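Local coordinates for tautomerase (Bordetella trematum, PDB 6VVR), which belongs to the tautomerase superfamily of small beta-alpha-beta enzymes and assembles here as a trimer of identical subunits, at residues A58-G70 with D97-M110. Residues are numbered along the deposited sequence; the frame is centred on the assembly and turned at random.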
ATOM      1  N   ALA A  58     -15.356   9.311  10.312  1.00 27.66           N
ATOM      2  CA  ALA A  58     -14.578   9.387  11.538  1.00 27.70           C
ATOM      3  C   ALA A  58     -13.113   9.636  11.205  1.00 30.76           C
ATOM      4  O   ALA A  58     -12.604   9.206  10.167  1.00 34.05           O
ATOM      5  CB  ALA A  58     -14.731   8.104  12.354  1.00 31.09           C
ATOM      6  N   ALA A  59     -12.433  10.351  12.088  1.00 33.92           N
ATOM      7  CA  ALA A  59     -11.054  10.724  11.811  1.00 32.16           C
ATOM      8  C   ALA A  59     -10.130   9.518  11.939  1.00 32.35           C
ATOM      9  O   ALA A  59     -10.348   8.625  12.765  1.00 29.45           O
ATOM     10  CB  ALA A  59     -10.609  11.840  12.757  1.00 35.55           C
ATOM     11  N   MET A  60      -9.104   9.485  11.090  1.00 28.33           N
ATOM     12  CA  MET A  60      -8.066   8.470  11.172  1.00 26.11           C
ATOM     13  C   MET A  60      -6.770   9.044  10.621  1.00 26.79           C
ATOM     14  O   MET A  60      -6.761  10.019   9.863  1.00 22.61           O
ATOM     15  CB  MET A  60      -8.442   7.187  10.407  1.00 27.86           C
ATOM     16  CG  MET A  60      -8.530   7.326   8.897  1.00 26.03           C
ATOM     17  SD  MET A  60      -6.913   7.101   8.099  1.00 23.73           S
ATOM     18  CE  MET A  60      -7.030   8.336   6.793  1.00 24.30           C
ATOM     19  N   ALA A  61      -5.669   8.428  11.032  1.00 24.23           N
ATOM     20  CA  ALA A  61      -4.396   8.567  10.353  1.00 21.76           C
ATOM     21  C   ALA A  61      -3.783   7.183  10.271  1.00 23.51           C
ATOM     22  O   ALA A  61      -4.011   6.334  11.139  1.00 22.31           O
ATOM     23  CB  ALA A  61      -3.441   9.539  11.063  1.00 23.85           C
ATOM     24  N   LEU A  62      -3.028   6.953   9.205  1.00 22.47           N
ATOM     25  CA  LEU A  62      -2.436   5.647   8.955  1.00 22.20           C
ATOM     26  C   LEU A  62      -1.027   5.831   8.418  1.00 23.18           C
ATOM     27  O   LEU A  62      -0.828   6.577   7.455  1.00 22.17           O
ATOM     28  CB  LEU A  62      -3.280   4.852   7.955  1.00 21.17           C
ATOM     29  CG  LEU A  62      -2.677   3.512   7.531  1.00 21.49           C
ATOM     30  CD1 LEU A  62      -2.653   2.524   8.714  1.00 23.41           C
ATOM     31  CD2 LEU A  62      -3.444   2.943   6.342  1.00 21.56           C
ATOM     32  N   VAL A  63      -0.055   5.165   9.043  1.00 20.87           N
ATOM     33  CA  VAL A  63       1.324   5.138   8.559  1.00 20.35           C
ATOM     34  C   VAL A  63       1.648   3.701   8.173  1.00 22.14           C
ATOM     35  O   VAL A  63       1.689   2.817   9.035  1.00 22.42           O
ATOM     36  CB  VAL A  63       2.320   5.668   9.610  1.00 20.31           C
ATOM     37  CG1 VAL A  63       3.742   5.688   9.042  1.00 21.99           C
ATOM     38  CG2 VAL A  63       1.924   7.074  10.099  1.00 20.06           C
ATOM     39  N   ASN A  64       1.870   3.465   6.883  1.00 19.87           N
ATOM     40  CA  ASN A  64       2.339   2.181   6.385  1.00 20.26           C
ATOM     41  C   ASN A  64       3.843   2.240   6.166  1.00 23.56           C
ATOM     42  O   ASN A  64       4.336   3.152   5.490  1.00 23.54           O
ATOM     43  CB  ASN A  64       1.645   1.823   5.071  1.00 21.31           C
ATOM     44  CG  ASN A  64       0.161   1.589   5.241  1.00 25.60           C
ATOM     45  OD1 ASN A  64      -0.290   1.113   6.282  1.00 21.98           O
ATOM     46  ND2 ASN A  64      -0.610   1.925   4.211  1.00 24.70           N
ATOM     47  N   VAL A  65       4.564   1.259   6.712  1.00 20.05           N
ATOM     48  CA  VAL A  65       6.024   1.213   6.663  1.00 20.62           C
ATOM     49  C   VAL A  65       6.444  -0.084   5.991  1.00 24.73           C
ATOM     50  O   VAL A  65       6.182  -1.174   6.519  1.00 22.31           O
ATOM     51  CB  VAL A  65       6.654   1.298   8.060  1.00 20.78           C
ATOM     52  CG1 VAL A  65       8.182   1.353   7.939  1.00 20.80           C
ATOM     53  CG2 VAL A  65       6.096   2.476   8.850  1.00 19.76           C
ATOM     54  N   ASP A  66       7.088   0.027   4.831  1.00 21.94           N
ATOM     55  CA  ASP A  66       7.775  -1.101   4.224  1.00 20.91           C
ATOM     56  C   ASP A  66       9.242  -0.978   4.601  1.00 22.44           C
ATOM     57  O   ASP A  66       9.889   0.023   4.265  1.00 23.87           O
ATOM     58  CB  ASP A  66       7.597  -1.115   2.704  1.00 20.60           C
ATOM     59  CG  ASP A  66       6.161  -1.367   2.293  1.00 26.49           C
ATOM     60  OD1 ASP A  66       5.505  -2.245   2.884  1.00 27.75           O
ATOM     61  OD2 ASP A  66       5.678  -0.680   1.385  1.00 30.10           O
ATOM     62  N   LEU A  67       9.753  -1.953   5.341  1.00 18.64           N
ATOM     63  CA  LEU A  67      11.120  -1.873   5.828  1.00 21.33           C
ATOM     64  C   LEU A  67      11.809  -3.227   5.721  1.00 21.75           C
ATOM     65  O   LEU A  67      11.173  -4.282   5.726  1.00 21.11           O
ATOM     66  CB  LEU A  67      11.187  -1.360   7.274  1.00 22.59           C
ATOM     67  CG  LEU A  67      10.932  -2.347   8.414  1.00 22.41           C
ATOM     68  CD1 LEU A  67      11.304  -1.719   9.748  1.00 25.14           C
ATOM     69  CD2 LEU A  67       9.474  -2.791   8.406  1.00 21.89           C
ATOM     70  N   ILE A  68      13.135  -3.170   5.610  1.00 21.91           N
ATOM     71  CA  ILE A  68      13.924  -4.384   5.503  1.00 22.51           C
ATOM     72  C   ILE A  68      13.741  -5.236   6.750  1.00 25.17           C
ATOM     73  O   ILE A  68      13.812  -4.745   7.884  1.00 24.95           O
ATOM     74  CB  ILE A  68      15.397  -4.028   5.266  1.00 24.52           C
ATOM     75  CG1 ILE A  68      15.547  -3.355   3.904  1.00 26.62           C
ATOM     76  CG2 ILE A  68      16.257  -5.283   5.328  1.00 27.31           C
ATOM     77  CD1 ILE A  68      16.869  -2.603   3.743  1.00 30.72           C
ATOM     78  N   ALA A  69      13.507  -6.529   6.537  1.00 21.31           N
ATOM     79  CA  ALA A  69      13.321  -7.470   7.628  1.00 24.26           C
ATOM     80  C   ALA A  69      14.581  -7.562   8.482  1.00 25.17           C
ATOM     81  O   ALA A  69      15.683  -7.195   8.058  1.00 28.99           O
ATOM     82  CB  ALA A  69      12.971  -8.855   7.083  1.00 25.09           C
ATOM     83  N   GLY A  70      14.407  -8.057   9.703  1.00 31.78           N
ATOM     84  CA  GLY A  70      15.518  -8.288  10.607  1.00 31.00           C
ATOM     85  C   GLY A  70      15.529  -7.431  11.854  1.00 34.28           C
ATOM     86  O   GLY A  70      16.358  -7.675  12.741  1.00 35.02           O
ATOM     87  N   ASP A  97      -6.622   7.309  17.459  1.00 24.61           N
ATOM     88  CA  ASP A  97      -7.136   7.443  16.103  1.00 26.59           C
ATOM     89  C   ASP A  97      -6.081   7.146  15.045  1.00 23.42           C
ATOM     90  O   ASP A  97      -6.379   7.223  13.850  1.00 25.42           O
ATOM     91  CB  ASP A  97      -7.691   8.857  15.896  1.00 24.78           C
ATOM     92  CG  ASP A  97      -8.938   9.124  16.733  1.00 32.89           C
ATOM     93  OD1 ASP A  97      -9.677   8.159  17.028  1.00 31.59           O
ATOM     94  OD2 ASP A  97      -9.183  10.296  17.092  1.00 31.34           O
ATOM     95  N   VAL A  98      -4.864   6.826  15.461  1.00 24.06           N
ATOM     96  CA  VAL A  98      -3.734   6.605  14.566  1.00 20.17           C
ATOM     97  C   VAL A  98      -3.440   5.114  14.537  1.00 22.52           C
ATOM     98  O   VAL A  98      -3.574   4.437  15.558  1.00 24.66           O
ATOM     99  CB  VAL A  98      -2.504   7.398  15.047  1.00 27.66           C
ATOM    100  CG1 VAL A  98      -1.331   7.216  14.095  1.00 23.06           C
ATOM    101  CG2 VAL A  98      -2.856   8.871  15.185  1.00 25.89           C
ATOM    102  N   ARG A  99      -3.048   4.603  13.370  1.00 23.11           N
ATOM    103  CA  ARG A  99      -2.577   3.233  13.235  1.00 19.96           C
ATOM    104  C   ARG A  99      -1.266   3.226  12.460  1.00 23.08           C
ATOM    105  O   ARG A  99      -1.073   4.034  11.547  1.00 21.52           O
ATOM    106  CB  ARG A  99      -3.607   2.348  12.522  1.00 20.97           C
ATOM    107  CG  ARG A  99      -4.855   2.036  13.343  1.00 24.71           C
ATOM    108  CD  ARG A  99      -4.527   1.312  14.655  1.00 24.52           C
ATOM    109  NE  ARG A  99      -5.747   1.001  15.413  1.00 23.07           N
ATOM    110  CZ  ARG A  99      -6.349   1.844  16.251  1.00 26.69           C
ATOM    111  NH1 ARG A  99      -7.452   1.471  16.893  1.00 27.39           N
ATOM    112  NH2 ARG A  99      -5.854   3.061  16.451  1.00 25.16           N
ATOM    113  N   VAL A 100      -0.370   2.309  12.831  1.00 22.92           N
ATOM    114  CA  VAL A 100       0.905   2.095  12.149  1.00 19.08           C
ATOM    115  C   VAL A 100       0.989   0.626  11.769  1.00 21.61           C
ATOM    116  O   VAL A 100       0.723  -0.241  12.606  1.00 24.44           O
ATOM    117  CB  VAL A 100       2.109   2.460  13.039  1.00 21.07           C
ATOM    118  CG1 VAL A 100       3.423   2.230  12.266  1.00 21.40           C
ATOM    119  CG2 VAL A 100       2.008   3.877  13.542  1.00 22.67           C
ATOM    120  N   VAL A 101       1.368   0.345  10.523  1.00 19.90           N
ATOM    121  CA  VAL A 101       1.530  -1.017  10.023  1.00 18.84           C
ATOM    122  C   VAL A 101       2.950  -1.161   9.492  1.00 20.33           C
ATOM    123  O   VAL A 101       3.389  -0.353   8.667  1.00 20.52           O
ATOM    124  CB  VAL A 101       0.523  -1.340   8.907  1.00 20.63           C
ATOM    125  CG1 VAL A 101       0.733  -2.771   8.405  1.00 23.43           C
ATOM    126  CG2 VAL A 101      -0.894  -1.104   9.395  1.00 22.97           C
ATOM    127  N   LEU A 102       3.661  -2.179   9.966  1.00 20.59           N
ATOM    128  CA  LEU A 102       4.998  -2.490   9.478  1.00 20.23           C
ATOM    129  C   LEU A 102       4.907  -3.716   8.584  1.00 22.31           C
ATOM    130  O   LEU A 102       4.292  -4.721   8.962  1.00 22.49           O
ATOM    131  CB  LEU A 102       5.976  -2.762  10.625  1.00 19.17           C
ATOM    132  CG  LEU A 102       6.051  -1.756  11.776  1.00 20.56           C
ATOM    133  CD1 LEU A 102       7.122  -2.190  12.772  1.00 19.58           C
ATOM    134  CD2 LEU A 102       6.320  -0.327  11.276  1.00 19.45           C
ATOM    135  N   ARG A 103       5.505  -3.629   7.404  1.00 20.01           N
ATOM    136  CA  ARG A 103       5.612  -4.773   6.504  1.00 21.50           C
ATOM    137  C   ARG A 103       7.088  -5.133   6.400  1.00 20.84           C
ATOM    138  O   ARG A 103       7.875  -4.378   5.822  1.00 20.53           O
ATOM    139  CB  ARG A 103       5.008  -4.455   5.139  1.00 21.88           C
ATOM    140  CG  ARG A 103       3.620  -3.830   5.239  1.00 25.57           C
ATOM    141  CD  ARG A 103       2.799  -4.094   3.992  1.00 28.74           C
ATOM    142  NE  ARG A 103       1.585  -3.283   3.989  1.00 30.05           N
ATOM    143  CZ  ARG A 103       1.530  -2.023   3.566  1.00 26.52           C
ATOM    144  NH1 ARG A 103       0.372  -1.376   3.588  1.00 23.06           N
ATOM    145  NH2 ARG A 103       2.624  -1.421   3.099  1.00 22.35           N
ATOM    146  N   ASP A 104       7.460  -6.265   7.001  1.00 22.31           N
ATOM    147  CA  ASP A 104       8.831  -6.766   6.934  1.00 22.55           C
ATOM    148  C   ASP A 104       9.108  -7.247   5.518  1.00 24.25           C
ATOM    149  O   ASP A 104       8.454  -8.180   5.041  1.00 24.31           O
ATOM    150  CB  ASP A 104       9.030  -7.909   7.928  1.00 24.76           C
ATOM    151  CG  ASP A 104       9.742  -7.476   9.207  1.00 27.10           C
ATOM    152  OD1 ASP A 104      10.135  -6.302   9.331  1.00 26.88           O
ATOM    153  OD2 ASP A 104       9.918  -8.343  10.093  1.00 31.61           O
ATOM    154  N   ILE A 105      10.076  -6.627   4.856  1.00 20.62           N
ATOM    155  CA  ILE A 105      10.445  -6.947   3.478  1.00 20.33           C
ATOM    156  C   ILE A 105      11.812  -7.626   3.508  1.00 18.25           C
ATOM    157  O   ILE A 105      12.806  -6.986   3.885  1.00 22.27           O
ATOM    158  CB  ILE A 105      10.470  -5.689   2.602  1.00 20.30           C
ATOM    159  CG1 ILE A 105       9.141  -4.908   2.694  1.00 21.30           C
ATOM    160  CG2 ILE A 105      10.800  -6.047   1.146  1.00 20.38           C
ATOM    161  CD1 ILE A 105       7.898  -5.698   2.238  1.00 20.89           C
ATOM    162  N   PRO A 106      11.927  -8.897   3.114  1.00 21.96           N
ATOM    163  CA  PRO A 106      13.254  -9.529   3.036  1.00 20.63           C
ATOM    164  C   PRO A 106      14.194  -8.746   2.129  1.00 21.55           C
ATOM    165  O   PRO A 106      13.764  -8.097   1.175  1.00 21.97           O
ATOM    166  CB  PRO A 106      12.951 -10.918   2.460  1.00 23.06           C
ATOM    167  CG  PRO A 106      11.552 -11.204   2.927  1.00 24.68           C
ATOM    168  CD  PRO A 106      10.840  -9.868   2.868  1.00 24.29           C
ATOM    169  N   LYS A 107      15.495  -8.832   2.433  1.00 21.91           N
ATOM    170  CA  LYS A 107      16.486  -8.045   1.700  1.00 23.10           C
ATOM    171  C   LYS A 107      16.483  -8.351   0.209  1.00 22.46           C
ATOM    172  O   LYS A 107      16.826  -7.479  -0.601  1.00 23.35           O
ATOM    173  CB  LYS A 107      17.877  -8.290   2.279  1.00 24.42           C
ATOM    174  CG  LYS A 107      18.044  -7.768   3.690  1.00 27.37           C
ATOM    175  CD  LYS A 107      19.490  -7.858   4.149  1.00 35.22           C
ATOM    176  CE  LYS A 107      19.634  -7.295   5.545  1.00 39.00           C
ATOM    177  NZ  LYS A 107      20.991  -7.550   6.093  1.00 42.12           N
ATOM    178  N   THR A 108      16.123  -9.579  -0.178  1.00 22.41           N
ATOM    179  CA  THR A 108      16.004  -9.923  -1.595  1.00 22.62           C
ATOM    180  C   THR A 108      14.803  -9.268  -2.270  1.00 24.28           C
ATOM    181  O   THR A 108      14.753  -9.225  -3.509  1.00 23.10           O
ATOM    182  CB  THR A 108      15.886 -11.438  -1.769  1.00 25.97           C
ATOM    183  OG1 THR A 108      14.737 -11.906  -1.050  1.00 23.96           O
ATOM    184  CG2 THR A 108      17.130 -12.164  -1.265  1.00 24.93           C
ATOM    185  N   ASP A 109      13.839  -8.774  -1.491  1.00 22.80           N
ATOM    186  CA  ASP A 109      12.585  -8.236  -2.006  1.00 23.25           C
ATOM    187  C   ASP A 109      12.513  -6.713  -1.979  1.00 22.11           C
ATOM    188  O   ASP A 109      11.531  -6.150  -2.468  1.00 19.17           O
ATOM    189  CB  ASP A 109      11.399  -8.779  -1.183  1.00 20.89           C
ATOM    190  CG  ASP A 109      11.312 -10.296  -1.175  1.00 25.82           C
ATOM    191  OD1 ASP A 109      12.216 -10.981  -1.710  1.00 23.73           O
ATOM    192  OD2 ASP A 109      10.324 -10.803  -0.595  1.00 24.09           O
ATOM    193  N   MET A 110      13.490  -6.039  -1.382  1.00 22.45           N
ATOM    194  CA  MET A 110      13.479  -4.587  -1.234  1.00 21.61           C
ATOM    195  C   MET A 110      14.446  -3.972  -2.233  1.00 24.27           C
ATOM    196  O   MET A 110      15.636  -4.295  -2.211  1.00 23.04           O
ATOM    197  CB  MET A 110      13.880  -4.175   0.182  1.00 23.25           C
ATOM    198  CG  MET A 110      14.161  -2.691   0.298  1.00 27.58           C
ATOM    199  SD  MET A 110      12.591  -1.798   0.296  1.00 33.50           S
ATOM    200  CE  MET A 110      12.049  -2.146   1.962  1.00 26.29           C
TER
HETATM  201  O   HOH W   1     -10.097   6.718  14.441  1.00 35.07           O
HETATM  202  O   HOH W   2      12.422  -5.368  10.291  1.00 25.89           O
HETATM  203  O   HOH W   3      12.428  -8.281  11.250  1.00 40.65           O
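Strands 61-68 and 98-105 are the two parallel strands of a beta-alpha-beta unit of the tautomerase fold, with helix 73-91 as the crossover between them. Backbone bonds alternate along the pair from Ala61 N to Asp97 O (3.1 Å) as far as Ala69 N to Ile105 O (2.8 Å). On one face Val65 and Leu102 lie side by side, Leu102 CD2 packing 3.6 Å from Val65 CB, and Leu67 CD2 rests 4.1 Å from Leu102 CB.

The opposite face turns from apolar to charged along its length: Leu62 and Val101 come first, then Asp66 and Arg103. Arg103 runs extended from CG to NE and brings NH2 to Asp66 OD1 at 3.0 Å, a salt bridge in the guanidinium plane that meets the syn side of the carboxylate 31° out of its plane. With CG beside its own backbone N (chi1 -66°), Asp66 also sets OD1 against the aliphatic start of the arginine, 3.2 Å from Arg103 CB. Arg103 NH1 passes Asn64 CG at 3.4 Å without bonding to the amide, whose ND2 goes to Asn4. At the end of strand 61-68, Ile68 CG2 presses closely on Lys107 CG, while Ile68 CG1 meets Met110 CG.

Helix 73-91 packs on the face bearing Ala61, Val63, Val65 and Val98, and strand 2-8 pairs antiparallel with the other edge of 61-68. Strand 98-105, outermost within the chain, bonds through Val100 and Leu102 to the second subunit. Arg103 NH1 forms a salt bridge with Asp66 of that subunit, while OD2 of this chain's Asp66 receives Arg103 NH1 of the third subunit, linking all three chains.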